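Local coordinates for SWD1-like protein (Myceliophthora thermophila, PDB 6E29) that is probably a subunit of the COMPASS histone H3K4 methyltransferase complex, with a WD-repeat beta-propeller domain, the part crystallised here, involved in protein binding, at residues K100-V105 and W119-F124; W89-W94 and Y112-H117; L296-R301 and A327-C332; I239-V244 and V277-T282. All coordinates share one frame; numbering follows the deposited sequence.

In the fold
Following the chain from the N terminus, W89-W94 of contact 2 comes first and K100-V105 of contact 1 next; contact 2 then closes at Y112-H117 and contact 1 at W119-F124, so the two cross. They join the same pair of propeller blades, 70-106 and 111-147, and touch each other, their centres about 8 Å apart. On the opposite side of the chain's centre, contact 4 closes at V277-T282 before contact 3 opens at L296-R301, to close at A327-C332. Contact 4 ties blade 218-265 to blade 274-310; contact 3 ties blade 274-310 to the last one, whose sheet is completed by strand 19-23. These two also touch, R301 packing on F279 and W299 on I239.

Contact 1: residues K100-V105 and W119-F124; sequences KRYREV and WNHHQF
V105 faces F124 across the gap, their CA atoms 10.5 Å apart, where outer strand 100-106 of one blade meets the start of strand 123-128 in the next. This is a seam between blades of a WD-repeat beta-propeller. At its buried end, CG2 of V105 meets the edge of the F124 ring, 3.9 Å from CE2; branched and aromatic apolar groups suit this place. Where the seam is partly exposed the chemistry is polar. Y102 and H122 share a hydrogen bond, OH to NE2 2.9 Å, made at the edge of each ring, with the planes 50° apart. Y102 has CG anti to the backbone N (chi1 176°), which carries its ring across the seam. With an alanine in its place, H122 NE2 would probably lose this partner and the R103 guanidinium its flat support. NH1 of that guanidinium lies over one face of the tyrosine ring, toward its rim, and also donates to Y102 O; Y102 and R103 form a classic beta bulge opposite L93. R103 also donates to the carbonyls of I138 and T139 in the neighbouring blade. Across the seam, a type I turn from N120 to Q123 presents H122. N120 OD1 accepts from H122 N in an Asx turn, and CD2 of H121 sits 3.6 Å above the centre of the H122 ring.

Contact 2: residues W89-W94 and Y112-H117; sequences WKVILW and YGAELH
Two apolar contacts join W89-W94 to Y112-H117. In the first, V91 CG2 meets A114 CB at 4.0 Å. The valine has CG2 beside its own backbone N, anti to the carbonyl carbon, with CG1 in the opposite relation (chi1 175°), and it is the CG2 branch that turns to the alanine. Here the strands are close, with the CA atoms of V91 and A114 7.4 Å apart, and the alanine methyl is long enough to meet the valine branch. In the second, L93 and L116 cross at about a right angle and touch through their CD1 methyls, 4.2 Å apart. The CA atoms of L93 and L116 stand at 9.4 Å, a gap that suits two longer, branched chains. All four residues are buried, and L83 of strand 81-86 touches every one of them. The pairs thus lie in the hydrophobic layer between two blades of the beta-propeller: strand 90-95 is third in its sheet, strand 111-117 the innermost of the next. F124 adds to this layer, packing on both V91 and A114. Hydrogen bonding is directed elsewhere, since none passes between the two segments. V91 and L93 pair through their backbones with strand 100-106, in their own sheet. In strand 111-117, the backbone N of A114 bonds to S72 OG and that of L116 to S74 OG, serines of the preceding blade's inner strand.

Contact 3: residues L296-R301 and A327-C332; sequences LYIWER and ALLAAC
L329 meets both L296 and I298 with a single methyl. Its CD2 lies 4.0 Å from CD1 of I298 and 4.2 Å from CD1 of L296, each pair of side chains reaching out tip to tip. CG of L329 stands anti to the backbone N (chi1 172°), and the CD2 branch beyond it ends between the two partners. L296 CD1 has a second neighbour in the CB methyl of A331, also at 4.2 Å, so one leucine methyl bears on two alternate residues of the facing strand. A short alanine suits the place opposite the long leucine, while L329 and I298 divide the span between them. The next shell is also largely apolar: W342 touches L296 and A331, and V344 packs on I298 and L329. Behind these side chains, strand 296-300 is held in its own sheet: L296 pairs by backbone hydrogen bonds with L310, and I298 with V307 and R308. Y297 and W299, on the other face of strand 296-300, both meet W274 edge-to-face. The strand axes pass 10.8 Å apart with their directions at 148°, nearer antiparallel than parallel. Such face packing belongs to neighbouring blades of a beta-propeller, here blade 274-310 and the one in which the first and last strands of the domain pair to close the ring. No hydrogen bond crosses between the segments, so the union rests on van der Waals contact between buried methyl groups rather than on directional bonds.

Contact 4: residues I239-V244 and V277-T282; sequences IRTFIV and VAFSAT
From I239 to T241 and from V277 to F279 the two strands head much the same way, 26° apart, and slowly diverge. The CA atoms of I239 and V277 are 8.2 Å apart, those of T241 and F279 10.0 Å. At the narrow end, I239 and V277 slide past each other in opposite directions. CG1 of the valine lies against the isoleucine side chain, 3.6 Å from CD1 and 4.0 Å from I239 CG1, and beta-branched residues fill this space without long flexible arms. A288 packs on both. These strands belong to adjacent beta-propeller blades: 239-243 is third in its sheet, and 274-279 lines the inner side of the next, so the contact lies in the apolar filling between them. At the wider end, the bulkier F279 makes up the distance. CG2 of T241 approaches its ring obliquely, 4.0 Å from CE1, and L231, V286 and R301 also touch the phenylalanine. Threonine serves two neighbours here. Its OG1 sits between the backbone N and the carbonyl carbon (chi1 52°), where this buried hydroxyl bonds to the carboxylate of E262 and the backbone N of H263 in the next strand of its own blade, while the methyl is left to face F279.

Contact 1: residues K100-V105 and W119-F124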
# COMPACT_ATOMS: atom_id res chain seq x y z
N LYS B 100 19.14 14.20 -0.03
CA LYS B 100 19.99 13.45 0.87
C LYS B 100 19.30 12.15 1.29
O LYS B 100 18.09 12.12 1.49
CB LYS B 100 20.32 14.29 2.12
CG LYS B 100 21.76 14.79 2.25
CD LYS B 100 22.08 15.96 1.30
CE LYS B 100 23.32 16.71 1.79
NZ LYS B 100 23.41 18.12 1.30
N ARG B 101 20.10 11.09 1.42
CA ARG B 101 19.69 9.88 2.14
C ARG B 101 19.66 10.21 3.63
O ARG B 101 20.68 10.15 4.30
CB ARG B 101 20.68 8.76 1.86
CG ARG B 101 20.10 7.53 1.25
CD ARG B 101 21.13 6.38 1.26
NE ARG B 101 21.76 6.21 -0.06
CZ ARG B 101 22.48 5.15 -0.42
NH1 ARG B 101 22.67 4.16 0.44
NH2 ARG B 101 23.00 5.08 -1.64
N TYR B 102 18.49 10.58 4.15
CA TYR B 102 18.38 11.10 5.51
C TYR B 102 18.40 9.99 6.56
O TYR B 102 19.00 10.16 7.63
CB TYR B 102 17.11 11.93 5.60
CG TYR B 102 16.74 12.49 6.94
CD1 TYR B 102 17.60 13.35 7.62
CD2 TYR B 102 15.53 12.15 7.52
CE1 TYR B 102 17.24 13.87 8.84
CE2 TYR B 102 15.17 12.65 8.74
CZ TYR B 102 16.03 13.52 9.40
OH TYR B 102 15.65 14.02 10.64
N ARG B 103 17.74 8.85 6.27
CA ARG B 103 17.77 7.65 7.11
C ARG B 103 17.75 6.42 6.22
O ARG B 103 17.22 6.45 5.11
CB ARG B 103 16.57 7.54 8.07
CG ARG B 103 16.44 8.66 9.09
CD ARG B 103 17.39 8.47 10.24
NE ARG B 103 17.34 9.56 11.21
CZ ARG B 103 18.11 10.65 11.15
NH1 ARG B 103 18.97 10.82 10.14
NH2 ARG B 103 18.03 11.60 12.09
N GLU B 104 18.28 5.32 6.74
CA GLU B 104 18.35 4.08 5.96
C GLU B 104 18.29 2.87 6.88
O GLU B 104 19.08 2.75 7.81
CB GLU B 104 19.66 4.07 5.18
CG GLU B 104 19.81 2.90 4.27
CD GLU B 104 21.05 3.04 3.39
OE1 GLU B 104 21.24 2.19 2.51
OE2 GLU B 104 21.83 4.00 3.59
N VAL B 105 17.39 1.92 6.57
CA VAL B 105 17.15 0.75 7.41
C VAL B 105 17.17 -0.49 6.53
O VAL B 105 16.43 -0.57 5.54
CB VAL B 105 15.81 0.87 8.17
CG1 VAL B 105 15.61 -0.35 9.13
CG2 VAL B 105 15.73 2.20 8.92
N TRP B 119 1.73 11.47 10.82
CA TRP B 119 2.06 12.75 11.43
C TRP B 119 3.52 12.86 11.84
O TRP B 119 3.87 13.80 12.54
CB TRP B 119 1.19 13.00 12.66
CG TRP B 119 -0.29 13.10 12.42
CD1 TRP B 119 -1.17 12.06 12.20
CD2 TRP B 119 -1.09 14.29 12.44
NE1 TRP B 119 -2.45 12.53 12.08
CE2 TRP B 119 -2.43 13.90 12.20
CE3 TRP B 119 -0.80 15.65 12.60
CZ2 TRP B 119 -3.49 14.82 12.15
CZ3 TRP B 119 -1.85 16.57 12.56
CH2 TRP B 119 -3.18 16.15 12.33
N ASN B 120 4.38 11.92 11.45
CA ASN B 120 5.71 11.87 12.04
C ASN B 120 6.60 11.13 11.06
O ASN B 120 6.56 9.90 11.02
CB ASN B 120 5.65 11.19 13.43
CG ASN B 120 6.99 10.68 13.94
OD1 ASN B 120 8.05 11.14 13.53
ND2 ASN B 120 6.94 9.72 14.88
N HIS B 121 7.42 11.86 10.28
CA HIS B 121 8.24 11.14 9.31
C HIS B 121 9.36 10.31 9.94
O HIS B 121 10.07 9.62 9.22
CB HIS B 121 8.82 12.10 8.26
CG HIS B 121 9.64 13.19 8.85
ND1 HIS B 121 9.11 14.40 9.23
CD2 HIS B 121 10.96 13.26 9.15
CE1 HIS B 121 10.06 15.17 9.72
NE2 HIS B 121 11.20 14.50 9.68
N HIS B 122 9.49 10.31 11.27
CA HIS B 122 10.50 9.54 11.99
C HIS B 122 10.01 8.17 12.48
O HIS B 122 10.68 7.56 13.32
CB HIS B 122 11.03 10.34 13.18
CG HIS B 122 11.83 11.54 12.79
ND1 HIS B 122 11.42 12.83 13.07
CD2 HIS B 122 13.00 11.66 12.11
CE1 HIS B 122 12.31 13.68 12.60
NE2 HIS B 122 13.28 13.00 12.02
N GLN B 123 8.85 7.69 12.01
CA GLN B 123 8.43 6.34 12.32
C GLN B 123 7.78 5.75 11.08
O GLN B 123 7.05 6.44 10.38
CB GLN B 123 7.46 6.30 13.48
CG GLN B 123 7.18 4.89 13.93
CD GLN B 123 5.97 4.77 14.79
OE1 GLN B 123 4.86 4.55 14.30
NE2 GLN B 123 6.18 4.81 16.09
N PHE B 124 8.07 4.48 10.80
CA PHE B 124 7.39 3.79 9.72
C PHE B 124 7.09 2.36 10.12
O PHE B 124 7.63 1.82 11.11
CB PHE B 124 8.19 3.82 8.38
CG PHE B 124 9.43 2.95 8.37
CD1 PHE B 124 9.37 1.62 8.01
CD2 PHE B 124 10.68 3.51 8.68
CE1 PHE B 124 10.54 0.83 8.02
CE2 PHE B 124 11.83 2.72 8.70
CZ PHE B 124 11.76 1.38 8.37

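Contact 2: residues W89-W94 and Y112-H117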
# COMPACT_ATOMS: atom_id res chain seq x y z
N TRP B 89 15.70 -5.58 0.26
CA TRP B 89 15.64 -5.62 1.74
C TRP B 89 15.83 -4.25 2.41
O TRP B 89 16.07 -4.19 3.61
CB TRP B 89 16.69 -6.58 2.35
CG TRP B 89 16.76 -7.95 1.75
CD1 TRP B 89 16.01 -8.44 0.70
CD2 TRP B 89 17.63 -9.02 2.15
NE1 TRP B 89 16.37 -9.74 0.43
CE2 TRP B 89 17.36 -10.12 1.31
CE3 TRP B 89 18.61 -9.15 3.14
CZ2 TRP B 89 18.02 -11.35 1.43
CZ3 TRP B 89 19.26 -10.37 3.28
CH2 TRP B 89 18.96 -11.45 2.43
N LYS B 90 15.74 -3.15 1.69
CA LYS B 90 16.11 -1.86 2.26
C LYS B 90 14.93 -0.89 2.26
O LYS B 90 14.05 -0.93 1.39
CB LYS B 90 17.28 -1.25 1.47
CG LYS B 90 18.48 -2.17 1.35
CD LYS B 90 19.55 -1.62 0.37
CE LYS B 90 20.23 -0.35 0.85
NZ LYS B 90 21.20 0.17 -0.17
N VAL B 91 14.93 -0.02 3.26
CA VAL B 91 14.03 1.12 3.35
C VAL B 91 14.88 2.37 3.57
O VAL B 91 15.78 2.37 4.44
CB VAL B 91 13.01 0.95 4.50
CG1 VAL B 91 12.17 2.19 4.67
CG2 VAL B 91 12.09 -0.24 4.24
N ILE B 92 14.60 3.44 2.82
CA ILE B 92 15.38 4.69 2.88
C ILE B 92 14.42 5.86 3.03
O ILE B 92 13.38 5.91 2.35
CB ILE B 92 16.26 4.87 1.62
CG1 ILE B 92 17.34 3.79 1.54
CG2 ILE B 92 16.85 6.29 1.55
CD1 ILE B 92 18.16 3.86 0.23
N LEU B 93 14.77 6.80 3.90
CA LEU B 93 14.06 8.06 4.03
C LEU B 93 14.92 9.13 3.37
O LEU B 93 16.02 9.43 3.85
CB LEU B 93 13.81 8.47 5.48
CG LEU B 93 12.91 9.72 5.48
CD1 LEU B 93 11.60 9.39 4.89
CD2 LEU B 93 12.71 10.20 6.88
N TRP B 94 14.41 9.66 2.26
CA TRP B 94 15.05 10.72 1.49
C TRP B 94 14.61 12.08 2.02
O TRP B 94 13.43 12.28 2.32
CB TRP B 94 14.69 10.60 -0.00
CG TRP B 94 15.07 9.31 -0.60
CD1 TRP B 94 14.28 8.20 -0.73
CD2 TRP B 94 16.35 8.95 -1.10
NE1 TRP B 94 14.99 7.18 -1.32
CE2 TRP B 94 16.27 7.61 -1.56
CE3 TRP B 94 17.57 9.64 -1.26
CZ2 TRP B 94 17.35 6.95 -2.15
CZ3 TRP B 94 18.65 8.98 -1.83
CH2 TRP B 94 18.54 7.65 -2.27
N TYR B 112 7.66 -5.91 1.32
CA TYR B 112 6.41 -5.76 0.57
C TYR B 112 6.04 -4.28 0.44
O TYR B 112 5.54 -3.83 -0.60
CB TYR B 112 5.27 -6.48 1.30
CG TYR B 112 5.19 -7.99 1.22
CD1 TYR B 112 5.06 -8.65 -0.01
CD2 TYR B 112 5.12 -8.75 2.41
CE1 TYR B 112 4.91 -10.03 -0.07
CE2 TYR B 112 5.00 -10.12 2.36
CZ TYR B 112 4.87 -10.75 1.13
OH TYR B 112 4.75 -12.11 1.06
N GLY B 113 6.21 -3.51 1.50
CA GLY B 113 5.91 -2.11 1.47
C GLY B 113 6.16 -1.49 2.83
O GLY B 113 6.14 -2.16 3.88
N ALA B 114 6.47 -0.21 2.82
CA ALA B 114 6.71 0.52 4.06
C ALA B 114 5.94 1.85 4.02
O ALA B 114 5.91 2.52 2.98
CB ALA B 114 8.22 0.78 4.32
N GLU B 115 5.30 2.20 5.14
CA GLU B 115 4.44 3.38 5.21
C GLU B 115 4.93 4.30 6.31
O GLU B 115 5.23 3.83 7.42
CB GLU B 115 3.00 3.04 5.51
CG GLU B 115 2.26 2.46 4.31
CD GLU B 115 1.80 3.55 3.37
OE1 GLU B 115 1.02 4.42 3.82
OE2 GLU B 115 2.23 3.57 2.19
N LEU B 116 4.95 5.59 6.03
CA LEU B 116 5.32 6.58 7.07
C LEU B 116 4.16 6.85 8.01
O LEU B 116 2.99 6.84 7.62
CB LEU B 116 5.77 7.89 6.42
CG LEU B 116 7.22 7.99 5.97
CD1 LEU B 116 7.43 9.38 5.27
CD2 LEU B 116 8.20 7.83 7.14
N HIS B 117 4.48 7.04 9.29
CA HIS B 117 3.46 7.49 10.23
C HIS B 117 2.84 8.79 9.70
O HIS B 117 3.59 9.69 9.30
CB HIS B 117 4.09 7.72 11.61
CG HIS B 117 3.10 7.98 12.70
ND1 HIS B 117 2.41 9.17 12.79
CD2 HIS B 117 2.73 7.24 13.77
CE1 HIS B 117 1.63 9.14 13.86
NE2 HIS B 117 1.80 7.98 14.47

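Contact 3: residues L296-R301 and A327-C332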
# COMPACT_ATOMS: atom_id res chain seq x y z
N LEU B 296 -8.04 -1.33 -17.52
CA LEU B 296 -8.24 -0.80 -16.18
C LEU B 296 -9.74 -0.67 -15.95
O LEU B 296 -10.48 -0.29 -16.87
CB LEU B 296 -7.59 0.58 -16.00
CG LEU B 296 -6.08 0.70 -16.21
CD1 LEU B 296 -5.72 2.17 -16.06
CD2 LEU B 296 -5.30 -0.12 -15.15
N TYR B 297 -10.19 -0.99 -14.74
CA TYR B 297 -11.60 -0.92 -14.41
C TYR B 297 -11.78 0.19 -13.40
O TYR B 297 -10.97 0.31 -12.48
CB TYR B 297 -12.11 -2.25 -13.83
CG TYR B 297 -12.20 -3.32 -14.93
CD1 TYR B 297 -11.05 -3.91 -15.45
CD2 TYR B 297 -13.44 -3.73 -15.43
CE1 TYR B 297 -11.13 -4.88 -16.45
CE2 TYR B 297 -13.52 -4.71 -16.43
CZ TYR B 297 -12.36 -5.27 -16.93
OH TYR B 297 -12.42 -6.23 -17.92
N ILE B 298 -12.88 0.95 -13.52
CA ILE B 298 -13.21 1.99 -12.54
C ILE B 298 -14.66 1.78 -12.08
O ILE B 298 -15.58 1.74 -12.91
CB ILE B 298 -13.03 3.40 -13.12
CG1 ILE B 298 -11.59 3.56 -13.68
CG2 ILE B 298 -13.29 4.44 -12.07
CD1 ILE B 298 -11.38 4.97 -14.36
N TRP B 299 -14.85 1.60 -10.78
CA TRP B 299 -16.17 1.52 -10.16
C TRP B 299 -16.43 2.77 -9.31
O TRP B 299 -15.49 3.44 -8.85
CB TRP B 299 -16.30 0.30 -9.27
CG TRP B 299 -16.12 -1.01 -9.92
CD1 TRP B 299 -17.12 -1.84 -10.41
CD2 TRP B 299 -14.88 -1.73 -10.09
NE1 TRP B 299 -16.57 -2.99 -10.90
CE2 TRP B 299 -15.20 -2.96 -10.71
CE3 TRP B 299 -13.54 -1.45 -9.77
CZ2 TRP B 299 -14.23 -3.91 -11.05
CZ3 TRP B 299 -12.56 -2.40 -10.09
CH2 TRP B 299 -12.91 -3.62 -10.72
N GLU B 300 -17.70 3.03 -9.03
CA GLU B 300 -18.06 4.14 -8.15
C GLU B 300 -18.62 3.58 -6.85
O GLU B 300 -19.37 2.61 -6.85
CB GLU B 300 -19.07 5.08 -8.84
CG GLU B 300 -20.27 4.38 -9.42
CD GLU B 300 -21.36 4.19 -8.38
OE1 GLU B 300 -21.42 5.05 -7.45
OE2 GLU B 300 -22.08 3.17 -8.46
N ARG B 301 -18.24 4.19 -5.74
CA ARG B 301 -18.58 3.69 -4.40
C ARG B 301 -19.92 4.16 -3.91
O ARG B 301 -20.38 3.69 -2.86
CB ARG B 301 -17.56 4.17 -3.38
CG ARG B 301 -16.30 3.44 -3.42
CD ARG B 301 -15.46 3.85 -2.22
NE ARG B 301 -16.23 3.95 -0.99
CZ ARG B 301 -16.40 5.06 -0.28
NH1 ARG B 301 -15.82 6.21 -0.67
NH2 ARG B 301 -17.16 5.04 0.82
N ALA B 327 -9.05 14.64 -11.30
CA ALA B 327 -9.50 13.32 -11.80
C ALA B 327 -8.49 12.81 -12.84
O ALA B 327 -8.70 12.83 -14.07
CB ALA B 327 -10.91 13.46 -12.40
N LEU B 328 -7.33 12.44 -12.34
CA LEU B 328 -6.22 11.92 -13.14
C LEU B 328 -5.80 10.58 -12.57
O LEU B 328 -5.61 10.45 -11.35
CB LEU B 328 -5.00 12.88 -13.12
CG LEU B 328 -5.22 14.31 -13.64
CD1 LEU B 328 -4.02 15.21 -13.31
CD2 LEU B 328 -5.46 14.23 -15.16
N LEU B 329 -5.61 9.57 -13.43
CA LEU B 329 -5.30 8.21 -12.95
C LEU B 329 -4.01 7.82 -13.66
O LEU B 329 -3.97 7.83 -14.90
CB LEU B 329 -6.45 7.23 -13.31
CG LEU B 329 -6.23 5.73 -13.06
CD1 LEU B 329 -5.91 5.43 -11.54
CD2 LEU B 329 -7.48 4.96 -13.51
N ALA B 330 -2.93 7.55 -12.90
CA ALA B 330 -1.66 7.16 -13.49
C ALA B 330 -1.48 5.66 -13.35
O ALA B 330 -1.85 5.06 -12.33
CB ALA B 330 -0.49 7.88 -12.82
N ALA B 331 -0.82 5.06 -14.33
CA ALA B 331 -0.61 3.61 -14.30
C ALA B 331 0.75 3.24 -14.88
O ALA B 331 1.22 3.86 -15.83
CB ALA B 331 -1.71 2.87 -15.07
N CYS B 332 1.38 2.21 -14.31
CA CYS B 332 2.67 1.70 -14.74
C CYS B 332 2.43 0.49 -15.61
O CYS B 332 1.80 -0.47 -15.17
CB CYS B 332 3.51 1.28 -13.53
SG CYS B 332 3.72 2.60 -12.34

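Contact 4: residues I239-V244 and V277-T282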
# COMPACT_ATOMS: atom_id res chain seq x y z
N ILE B 239 -12.48 -7.30 -4.92
CA ILE B 239 -12.05 -6.06 -4.30
C ILE B 239 -13.13 -5.65 -3.31
O ILE B 239 -14.33 -5.84 -3.56
CB ILE B 239 -11.79 -4.96 -5.35
CG1 ILE B 239 -10.74 -5.43 -6.34
CG2 ILE B 239 -11.28 -3.67 -4.63
CD1 ILE B 239 -10.69 -4.55 -7.69
N ARG B 240 -12.71 -5.14 -2.14
CA ARG B 240 -13.67 -4.83 -1.08
C ARG B 240 -13.35 -3.49 -0.48
O ARG B 240 -12.18 -3.15 -0.30
CB ARG B 240 -13.60 -5.85 0.05
CG ARG B 240 -14.02 -7.27 -0.47
CD ARG B 240 -13.75 -8.30 0.63
NE ARG B 240 -14.16 -9.67 0.29
CZ ARG B 240 -13.38 -10.56 -0.31
NH1 ARG B 240 -12.12 -10.26 -0.68
NH2 ARG B 240 -13.87 -11.78 -0.56
N THR B 241 -14.40 -2.75 -0.13
CA THR B 241 -14.29 -1.56 0.70
C THR B 241 -14.99 -1.81 2.02
O THR B 241 -16.00 -2.53 2.08
CB THR B 241 -14.87 -0.34 0.02
OG1 THR B 241 -16.22 -0.62 -0.42
CG2 THR B 241 -13.96 0.04 -1.20
N PHE B 242 -14.45 -1.24 3.07
CA PHE B 242 -15.01 -1.38 4.40
C PHE B 242 -15.10 -0.03 5.08
O PHE B 242 -14.28 0.86 4.82
CB PHE B 242 -14.19 -2.27 5.32
CG PHE B 242 -14.03 -3.65 4.84
CD1 PHE B 242 -14.78 -4.69 5.37
CD2 PHE B 242 -13.07 -3.91 3.86
CE1 PHE B 242 -14.61 -5.98 4.88
CE2 PHE B 242 -12.90 -5.16 3.37
CZ PHE B 242 -13.67 -6.22 3.91
N ILE B 243 -16.06 0.07 6.01
CA ILE B 243 -16.26 1.26 6.84
C ILE B 243 -15.39 1.12 8.08
O ILE B 243 -15.57 0.19 8.86
CB ILE B 243 -17.74 1.39 7.24
CG1 ILE B 243 -18.63 1.29 6.00
CG2 ILE B 243 -17.96 2.69 7.97
CD1 ILE B 243 -18.24 2.28 4.90
N VAL B 244 -14.46 2.04 8.28
CA VAL B 244 -13.45 1.84 9.34
C VAL B 244 -14.05 2.23 10.65
O VAL B 244 -14.78 3.24 10.73
CB VAL B 244 -12.19 2.65 9.02
CG1 VAL B 244 -11.29 2.77 10.23
CG2 VAL B 244 -11.40 2.05 7.83
N VAL B 277 -4.93 -1.72 -6.88
CA VAL B 277 -6.16 -0.96 -6.75
C VAL B 277 -5.81 0.39 -6.14
O VAL B 277 -4.77 0.54 -5.50
CB VAL B 277 -7.19 -1.64 -5.85
CG1 VAL B 277 -7.61 -3.01 -6.56
CG2 VAL B 277 -6.58 -1.91 -4.42
N ALA B 278 -6.73 1.35 -6.32
CA ALA B 278 -6.55 2.72 -5.83
C ALA B 278 -7.88 3.46 -5.67
O ALA B 278 -8.79 3.30 -6.48
CB ALA B 278 -5.62 3.51 -6.75
N PHE B 279 -7.94 4.32 -4.65
CA PHE B 279 -9.03 5.25 -4.43
C PHE B 279 -8.75 6.54 -5.17
O PHE B 279 -7.63 7.06 -5.08
CB PHE B 279 -9.11 5.66 -2.96
CG PHE B 279 -9.92 4.71 -2.04
CD1 PHE B 279 -11.18 4.30 -2.37
CD2 PHE B 279 -9.40 4.38 -0.79
CE1 PHE B 279 -11.95 3.48 -1.50
CE2 PHE B 279 -10.13 3.54 0.11
CZ PHE B 279 -11.42 3.11 -0.25
N SER B 280 -9.80 7.16 -5.70
CA SER B 280 -9.66 8.49 -6.27
C SER B 280 -9.56 9.53 -5.14
O SER B 280 -9.73 9.21 -3.96
CB SER B 280 -10.82 8.82 -7.22
OG SER B 280 -12.06 8.98 -6.50
N ALA B 281 -9.32 10.78 -5.52
CA ALA B 281 -9.00 11.86 -4.57
C ALA B 281 -10.02 11.95 -3.44
O ALA B 281 -9.64 12.14 -2.27
CB ALA B 281 -8.96 13.20 -5.32
N THR B 282 -11.31 11.96 -3.78
CA THR B 282 -12.38 12.09 -2.79
C THR B 282 -12.87 10.74 -2.31
O THR B 282 -13.79 10.70 -1.48
CB THR B 282 -13.57 12.84 -3.31
OG1 THR B 282 -14.22 12.04 -4.32
CG2 THR B 282 -13.15 14.19 -3.94